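Local coordinates for HpcH/HpaI aldolase/citrate lyase family protein (Burkholderia cenocepacia, PDB 4MF4) that belongs to the HpcH/HpaI aldolase/citrate lyase family and adopts a TIM-barrel fold, at residues V159-S167 against G182-L193; K220-G231 against A242-A251. All blocks are in the same frame, centred on the assembly; numbering follows the deposited sequence. Where two conformers were deposited one is given.

Contact 1 (V159-S167 against G182-L193)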
# COMPACT_ATOMS: atom_id res chain seq x y z
N VAL A 159 -15.40 -15.56 21.73
CA VAL A 159 -15.99 -14.78 20.64
C VAL A 159 -17.33 -14.20 21.07
O VAL A 159 -18.22 -14.93 21.55
CB VAL A 159 -16.19 -15.61 19.37
CG1 VAL A 159 -16.85 -14.78 18.29
CG2 VAL A 159 -14.87 -16.12 18.86
N ALA A 160 -17.48 -12.89 20.94
CA ALA A 160 -18.73 -12.20 21.22
C ALA A 160 -19.43 -11.69 19.97
O ALA A 160 -18.78 -11.25 19.03
CB ALA A 160 -18.48 -11.06 22.18
N VAL A 161 -20.75 -11.78 19.97
CA VAL A 161 -21.56 -11.39 18.83
C VAL A 161 -22.51 -10.25 19.24
O VAL A 161 -23.28 -10.36 20.19
CB VAL A 161 -22.36 -12.57 18.26
CG1 VAL A 161 -23.35 -12.13 17.18
CG2 VAL A 161 -21.43 -13.67 17.75
N ILE A 162 -22.43 -9.17 18.49
CA ILE A 162 -23.31 -8.00 18.60
C ILE A 162 -24.15 -7.93 17.31
O ILE A 162 -23.60 -7.92 16.17
CB ILE A 162 -22.51 -6.69 18.71
CG1 ILE A 162 -21.50 -6.75 19.85
CG2 ILE A 162 -23.47 -5.52 18.92
CD1 ILE A 162 -20.55 -5.58 19.95
N VAL A 163 -25.48 -7.89 17.48
CA VAL A 163 -26.40 -7.81 16.34
C VAL A 163 -27.01 -6.40 16.27
O VAL A 163 -27.54 -5.89 17.26
CB VAL A 163 -27.49 -8.88 16.39
CG1 VAL A 163 -26.84 -10.25 16.26
CG2 VAL A 163 -28.34 -8.85 17.66
N GLN A 164 -26.92 -5.79 15.10
CA GLN A 164 -27.46 -4.49 14.94
C GLN A 164 -28.93 -4.62 14.53
O GLN A 164 -29.24 -5.30 13.56
CB GLN A 164 -26.62 -3.70 13.93
CG GLN A 164 -26.96 -2.25 13.89
CD GLN A 164 -25.89 -1.37 13.17
OE1 GLN A 164 -24.85 -1.85 12.72
NE2 GLN A 164 -26.20 -0.10 13.05
N VAL A 165 -29.83 -4.01 15.30
CA VAL A 165 -31.26 -4.10 15.02
C VAL A 165 -31.66 -2.76 14.42
O VAL A 165 -31.66 -1.74 15.09
CB VAL A 165 -32.06 -4.43 16.28
CG1 VAL A 165 -33.53 -4.59 15.94
CG2 VAL A 165 -31.54 -5.69 16.93
N GLU A 166 -31.99 -2.73 13.16
CA GLU A 166 -32.07 -1.44 12.50
C GLU A 166 -33.13 -1.33 11.43
O GLU A 166 -33.05 -0.46 10.57
CB GLU A 166 -30.69 -1.00 11.98
CG GLU A 166 -30.07 -1.88 10.92
CD GLU A 166 -28.59 -1.56 10.72
OE1 GLU A 166 -28.18 -0.46 11.16
OE2 GLU A 166 -27.84 -2.40 10.13
N SER A 167 -34.16 -2.15 11.58
CA SER A 167 -35.27 -2.20 10.67
C SER A 167 -36.55 -2.39 11.45
O SER A 167 -36.54 -2.83 12.60
CB SER A 167 -35.06 -3.43 9.82
OG SER A 167 -34.82 -4.52 10.71
N GLY A 182 -26.09 -17.11 22.13
CA GLY A 182 -24.93 -16.54 21.46
C GLY A 182 -25.01 -15.07 21.08
O GLY A 182 -24.01 -14.50 20.65
N VAL A 183 -26.18 -14.44 21.22
CA VAL A 183 -26.32 -12.99 21.03
C VAL A 183 -25.91 -12.30 22.33
O VAL A 183 -26.57 -12.44 23.35
CB VAL A 183 -27.77 -12.58 20.65
CG1 VAL A 183 -27.99 -11.07 20.79
CG2 VAL A 183 -28.06 -13.03 19.24
N ASP A 184 -24.79 -11.58 22.32
CA ASP A 184 -24.27 -10.98 23.57
C ASP A 184 -24.69 -9.51 23.71
O ASP A 184 -24.58 -8.94 24.78
CB ASP A 184 -22.74 -11.07 23.64
CG ASP A 184 -22.22 -12.51 23.49
OD1 ASP A 184 -22.67 -13.40 24.28
OD2 ASP A 184 -21.40 -12.75 22.57
N CYS A 185 -25.19 -8.89 22.64
CA CYS A 185 -25.58 -7.50 22.72
C CYS A 185 -26.52 -7.14 21.59
O CYS A 185 -26.27 -7.56 20.48
CB CYS A 185 -24.33 -6.63 22.57
SG CYS A 185 -24.65 -4.85 22.79
N LEU A 186 -27.54 -6.32 21.86
CA LEU A 186 -28.39 -5.80 20.81
C LEU A 186 -27.91 -4.39 20.55
O LEU A 186 -27.82 -3.61 21.49
CB LEU A 186 -29.86 -5.74 21.24
CG LEU A 186 -30.52 -7.01 21.72
CD1 LEU A 186 -31.88 -6.71 22.35
CD2 LEU A 186 -30.62 -8.00 20.58
N PHE A 187 -27.64 -4.03 19.29
CA PHE A 187 -27.13 -2.68 19.03
C PHE A 187 -28.10 -1.85 18.19
O PHE A 187 -28.51 -2.27 17.13
CB PHE A 187 -25.77 -2.79 18.36
CG PHE A 187 -25.03 -1.48 18.22
CD1 PHE A 187 -25.24 -0.69 17.13
CD2 PHE A 187 -24.10 -1.10 19.15
CE1 PHE A 187 -24.53 0.47 16.96
CE2 PHE A 187 -23.39 0.08 19.01
CZ PHE A 187 -23.59 0.85 17.90
N VAL A 188 -28.50 -0.70 18.70
CA VAL A 188 -29.34 0.26 17.94
C VAL A 188 -28.52 1.31 17.19
O VAL A 188 -27.76 2.09 17.80
CB VAL A 188 -30.30 1.00 18.92
CG1 VAL A 188 -31.22 1.95 18.16
CG2 VAL A 188 -31.15 0.01 19.71
N GLY A 189 -28.65 1.34 15.86
CA GLY A 189 -28.15 2.47 15.07
C GLY A 189 -29.30 3.44 14.77
O GLY A 189 -30.12 3.14 13.93
N PRO A 190 -29.41 4.56 15.50
CA PRO A 190 -30.68 5.31 15.32
C PRO A 190 -30.90 5.86 13.92
O PRO A 190 -32.04 5.85 13.44
CB PRO A 190 -30.56 6.46 16.30
CG PRO A 190 -29.69 5.92 17.37
CD PRO A 190 -28.64 5.12 16.62
N ALA A 191 -29.82 6.28 13.27
CA ALA A 191 -29.92 6.76 11.88
C ALA A 191 -30.52 5.74 10.91
O ALA A 191 -31.46 6.07 10.14
CB ALA A 191 -28.57 7.26 11.37
N ASP A 192 -30.00 4.50 10.87
CA ASP A 192 -30.62 3.49 9.98
C ASP A 192 -32.01 3.10 10.48
O ASP A 192 -32.90 2.80 9.68
CB ASP A 192 -29.79 2.19 9.83
CG ASP A 192 -29.05 2.08 8.48
OD1 ASP A 192 -29.62 2.33 7.39
OD2 ASP A 192 -27.87 1.70 8.52
N LEU A 193 -32.22 3.10 11.80
CA LEU A 193 -33.54 2.69 12.27
C LEU A 193 -34.57 3.73 11.78
O LEU A 193 -35.60 3.36 11.22
CB LEU A 193 -33.54 2.47 13.76
CG LEU A 193 -34.81 1.91 14.38
CD1 LEU A 193 -35.30 0.63 13.72
CD2 LEU A 193 -34.57 1.67 15.88

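Contact 2 (K220-G231 against A242-A251)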
# COMPACT_ATOMS: atom_id res chain seq x y z
N LYS A 220 -33.31 -5.53 28.35
CA LYS A 220 -33.41 -5.55 29.81
C LYS A 220 -34.16 -6.75 30.32
O LYS A 220 -33.77 -7.36 31.32
CB LYS A 220 -34.08 -4.28 30.35
CG LYS A 220 -33.22 -3.04 30.20
CD LYS A 220 -33.93 -1.87 30.82
CE LYS A 220 -33.14 -0.61 30.73
NZ LYS A 220 -34.06 0.55 30.93
N GLN A 221 -35.25 -7.09 29.64
CA GLN A 221 -36.09 -8.22 30.03
C GLN A 221 -35.36 -9.56 29.79
O GLN A 221 -35.48 -10.50 30.58
CB GLN A 221 -37.44 -8.14 29.27
CG GLN A 221 -38.52 -9.08 29.76
CD GLN A 221 -38.32 -10.55 29.40
OE1 GLN A 221 -37.69 -10.90 28.41
NE2 GLN A 221 -38.89 -11.43 30.22
N ALA A 222 -34.56 -9.63 28.74
CA ALA A 222 -33.82 -10.84 28.41
C ALA A 222 -32.54 -10.99 29.21
O ALA A 222 -31.91 -12.04 29.13
CB ALA A 222 -33.46 -10.87 26.93
N GLY A 223 -32.13 -9.95 29.92
CA GLY A 223 -30.73 -9.87 30.44
C GLY A 223 -29.58 -9.81 29.40
O GLY A 223 -28.49 -10.31 29.64
N VAL A 224 -29.83 -9.16 28.27
CA VAL A 224 -28.86 -8.99 27.21
C VAL A 224 -28.55 -7.49 27.13
O VAL A 224 -29.46 -6.63 27.08
CB VAL A 224 -29.46 -9.48 25.88
CG1 VAL A 224 -28.48 -9.25 24.72
CG2 VAL A 224 -29.89 -10.95 25.99
N ALA A 225 -27.26 -7.17 27.17
CA ALA A 225 -26.78 -5.82 26.95
C ALA A 225 -27.37 -5.17 25.72
O ALA A 225 -27.49 -5.80 24.68
CB ALA A 225 -25.28 -5.82 26.81
N VAL A 226 -27.72 -3.88 25.86
CA VAL A 226 -28.07 -3.08 24.69
C VAL A 226 -27.05 -1.97 24.43
O VAL A 226 -26.56 -1.35 25.35
CB VAL A 226 -29.46 -2.50 24.84
CG1 VAL A 226 -29.89 -1.80 23.56
CG2 VAL A 226 -30.42 -3.65 25.19
N GLY A 227 -26.75 -1.77 23.15
CA GLY A 227 -25.80 -0.74 22.73
C GLY A 227 -26.46 0.24 21.77
O GLY A 227 -27.53 -0.05 21.25
N ILE A 228 -25.77 1.33 21.47
CA ILE A 228 -26.32 2.41 20.69
C ILE A 228 -25.20 3.31 20.21
O ILE A 228 -24.14 3.45 20.88
CB ILE A 228 -27.36 3.21 21.54
CG1 ILE A 228 -28.16 4.19 20.66
CG2 ILE A 228 -26.69 3.87 22.70
CD1 ILE A 228 -29.44 4.70 21.29
N PHE A 229 -25.40 3.89 19.03
CA PHE A 229 -24.50 4.88 18.48
C PHE A 229 -25.06 6.23 18.88
O PHE A 229 -26.17 6.57 18.45
CB PHE A 229 -24.42 4.79 16.93
CG PHE A 229 -23.40 5.72 16.32
CD1 PHE A 229 -23.74 7.02 15.99
CD2 PHE A 229 -22.09 5.34 16.19
CE1 PHE A 229 -22.81 7.91 15.48
CE2 PHE A 229 -21.13 6.21 15.68
CZ PHE A 229 -21.51 7.50 15.33
N ALA A 230 -24.30 7.00 19.67
CA ALA A 230 -24.68 8.37 20.03
C ALA A 230 -23.92 9.35 19.12
O ALA A 230 -22.69 9.21 18.92
CB ALA A 230 -24.38 8.64 21.49
N GLY A 231 -24.67 10.33 18.59
CA GLY A 231 -24.09 11.37 17.70
C GLY A 231 -23.40 12.50 18.44
O GLY A 231 -22.67 13.23 17.86
N ALA A 242 -30.88 6.09 30.49
CA ALA A 242 -31.95 5.18 30.14
C ALA A 242 -31.61 3.70 30.34
O ALA A 242 -32.51 2.88 30.37
CB ALA A 242 -32.43 5.43 28.70
N GLY A 243 -30.33 3.36 30.46
CA GLY A 243 -29.93 1.99 30.73
C GLY A 243 -29.21 1.25 29.61
O GLY A 243 -28.97 0.06 29.71
N TYR A 244 -28.93 1.94 28.51
CA TYR A 244 -28.04 1.40 27.53
C TYR A 244 -26.66 1.19 28.19
O TYR A 244 -26.20 2.03 28.97
CB TYR A 244 -27.86 2.35 26.35
CG TYR A 244 -29.06 2.48 25.46
CD1 TYR A 244 -29.25 1.62 24.35
CD2 TYR A 244 -30.02 3.45 25.72
CE1 TYR A 244 -30.38 1.74 23.53
CE2 TYR A 244 -31.13 3.58 24.91
CZ TYR A 244 -31.31 2.73 23.82
OH TYR A 244 -32.41 2.91 23.03
N ARG A 245 -25.99 0.10 27.82
CA ARG A 245 -24.64 -0.23 28.32
C ARG A 245 -23.48 -0.00 27.30
O ARG A 245 -22.47 0.68 27.61
CB ARG A 245 -24.65 -1.63 28.86
CG ARG A 245 -25.48 -1.72 30.14
CD ARG A 245 -25.32 -3.05 30.78
NE ARG A 245 -23.92 -3.19 31.19
CZ ARG A 245 -23.22 -4.31 31.09
NH1 ARG A 245 -23.77 -5.41 30.59
NH2 ARG A 245 -21.96 -4.30 31.46
N LEU A 246 -23.64 -0.48 26.07
CA LEU A 246 -22.55 -0.33 25.09
C LEU A 246 -22.78 0.91 24.25
O LEU A 246 -23.47 0.88 23.19
CB LEU A 246 -22.47 -1.57 24.21
CG LEU A 246 -21.23 -1.66 23.34
CD1 LEU A 246 -20.09 -2.34 24.08
CD2 LEU A 246 -21.51 -2.39 22.06
N ILE A 247 -22.22 2.02 24.71
CA ILE A 247 -22.54 3.32 24.17
C ILE A 247 -21.36 3.85 23.35
O ILE A 247 -20.26 3.96 23.89
CB ILE A 247 -22.87 4.31 25.28
CG1 ILE A 247 -24.12 3.84 26.04
CG2 ILE A 247 -23.12 5.69 24.69
CD1 ILE A 247 -24.49 4.68 27.24
N THR A 248 -21.61 4.14 22.07
CA THR A 248 -20.62 4.69 21.17
C THR A 248 -20.70 6.21 21.28
O THR A 248 -21.73 6.77 21.01
CB THR A 248 -20.90 4.36 19.68
OG1 THR A 248 -21.27 3.00 19.49
CG2 THR A 248 -19.70 4.62 18.83
N VAL A 249 -19.59 6.85 21.66
CA VAL A 249 -19.49 8.31 21.77
C VAL A 249 -19.00 8.88 20.44
O VAL A 249 -17.86 9.36 20.31
CB VAL A 249 -18.58 8.75 22.96
CG1 VAL A 249 -18.72 10.24 23.23
CG2 VAL A 249 -18.89 8.02 24.25
N SER A 250 -19.88 8.78 19.44
CA SER A 250 -19.61 9.23 18.08
C SER A 250 -18.38 8.55 17.44
O SER A 250 -18.09 7.41 17.74
CB SER A 250 -19.55 10.76 18.03
OG SER A 250 -19.60 11.29 16.71
N ALA A 251 -17.67 9.26 16.57
CA ALA A 251 -16.66 8.67 15.65
C ALA A 251 -15.45 9.59 15.59
O ALA A 251 -15.57 10.84 15.81
CB ALA A 251 -17.26 8.51 14.25
O HOH W 1 -28.31 -2.45 28.33

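Contact 1 (V159-S167 against G182-L193)
The ring of F187 has Q164 at its edge, where Q164 CG lies near the ring plane, 4.0 Å from F187 CD1. The two side chains run side by side and point the same way, with the Q164 amide turned 78° from the ring. Methyl CG2 of I162 comes in obliquely and packs against F187 CB at 3.6 Å. Both Q164 and F187 carry CG anti to the backbone N (chi1 -170° and -171°), which keeps them alongside each other. The amide oxygen of Q164 is taken by R84, and a bound 1,2-ethanediol lies near this side chain.

The two segments hold neighbouring parallel strands, 160-165 and 185-188, the fifth and sixth of the TIM barrel. I162, Q164, C185 and F187 share one sheet face, which also meets L246 and T248 of strand 246-251. V163 and L186 are on the other face and touch through V163 CG2 and L186 CD2, 3.8 Å apart. The backbone bonds alternate: V163 N to C185 O, F187 N to V163 O at 2.8 Å, and V165 N to F187 O.

At the start of the pair D184 binds V161 twice. D184 N gives to V161 O, and V161 N gives to D184 OD2 at 2.9 Å, on the anti side of the carboxylate. R21 forms a salt bridge with D184 OD1. At the far end E166 OE1 rests 3.4 Å from D192 CB. E166 OE2 takes a bond from C108 N. D192 has two conformers; in one of them D192 OD1 is bonded to V136 N of a second subunit.

Contact 2 (K220-G231 against A242-A251)
Strands 225-230 and 246-251 run parallel, their axes 4.6 Å apart at closest approach and 10° from alignment. They are the seventh and eighth strands of the TIM barrel and belong to a beta-alpha-beta unit through helix 233-242. V226 O accepts from both R245 N and L246 N. Farther along, T248 N gives to I228 O at 2.9 Å and A230 N gives to T248 O. At the start of strand 225-230 a water bridges V226 N and G243 O. Before the strands, K220 NZ reaches over to A242 O at 2.9 Å.

The ring of Y244 takes I228 CD1 over one face, a CH-pi contact 4.0 Å from the ring centroid and offset toward the rim. V226 CG1 meets the same ring obliquely, 3.6 Å from Y244 CD1. I228 has CG1 anti to the backbone N (chi1 -169°), and its extended chain carries CD1 out over the ring. Helix 206-222 also touches Y244, through M212 and L216. R245 turns its guanidinium to E25 in a salt bridge.

On the face shared by F229 and T248, F229 CD2 packs 3.6 Å from T248 CG2, and CZ of the same ring reaches S250 CA. W31 meets the F229 ring edge-to-face. The hydroxyl T248 OG1 donates to I228 O at 3.2 Å, coming from above the carbonyl plane, and is the second donor to that oxygen.

In the fold
After helix 15-22 the chain builds the first four barrel strands, 27-32 to 103-106. Past helices 112-121 and 151-154 it enters contact 1, which closes the short helical connection between strands 160-165 and 185-188. Helices 190-196 and 206-222 follow. Contact 2 then closes the loop through helix 233-242, between strands 225-230 and 246-251. The two contacts are in series, neither enclosing the other, and their centres are about 9 Å apart. They meet where strands 185-188 and 225-230 are neighbours: L186 O lies 2.7 Å from G227 N, a probable hydrogen bond. Together they join the last four strands of the barrel, and strand 246-251 sits beside strand 27-32 to complete the ring.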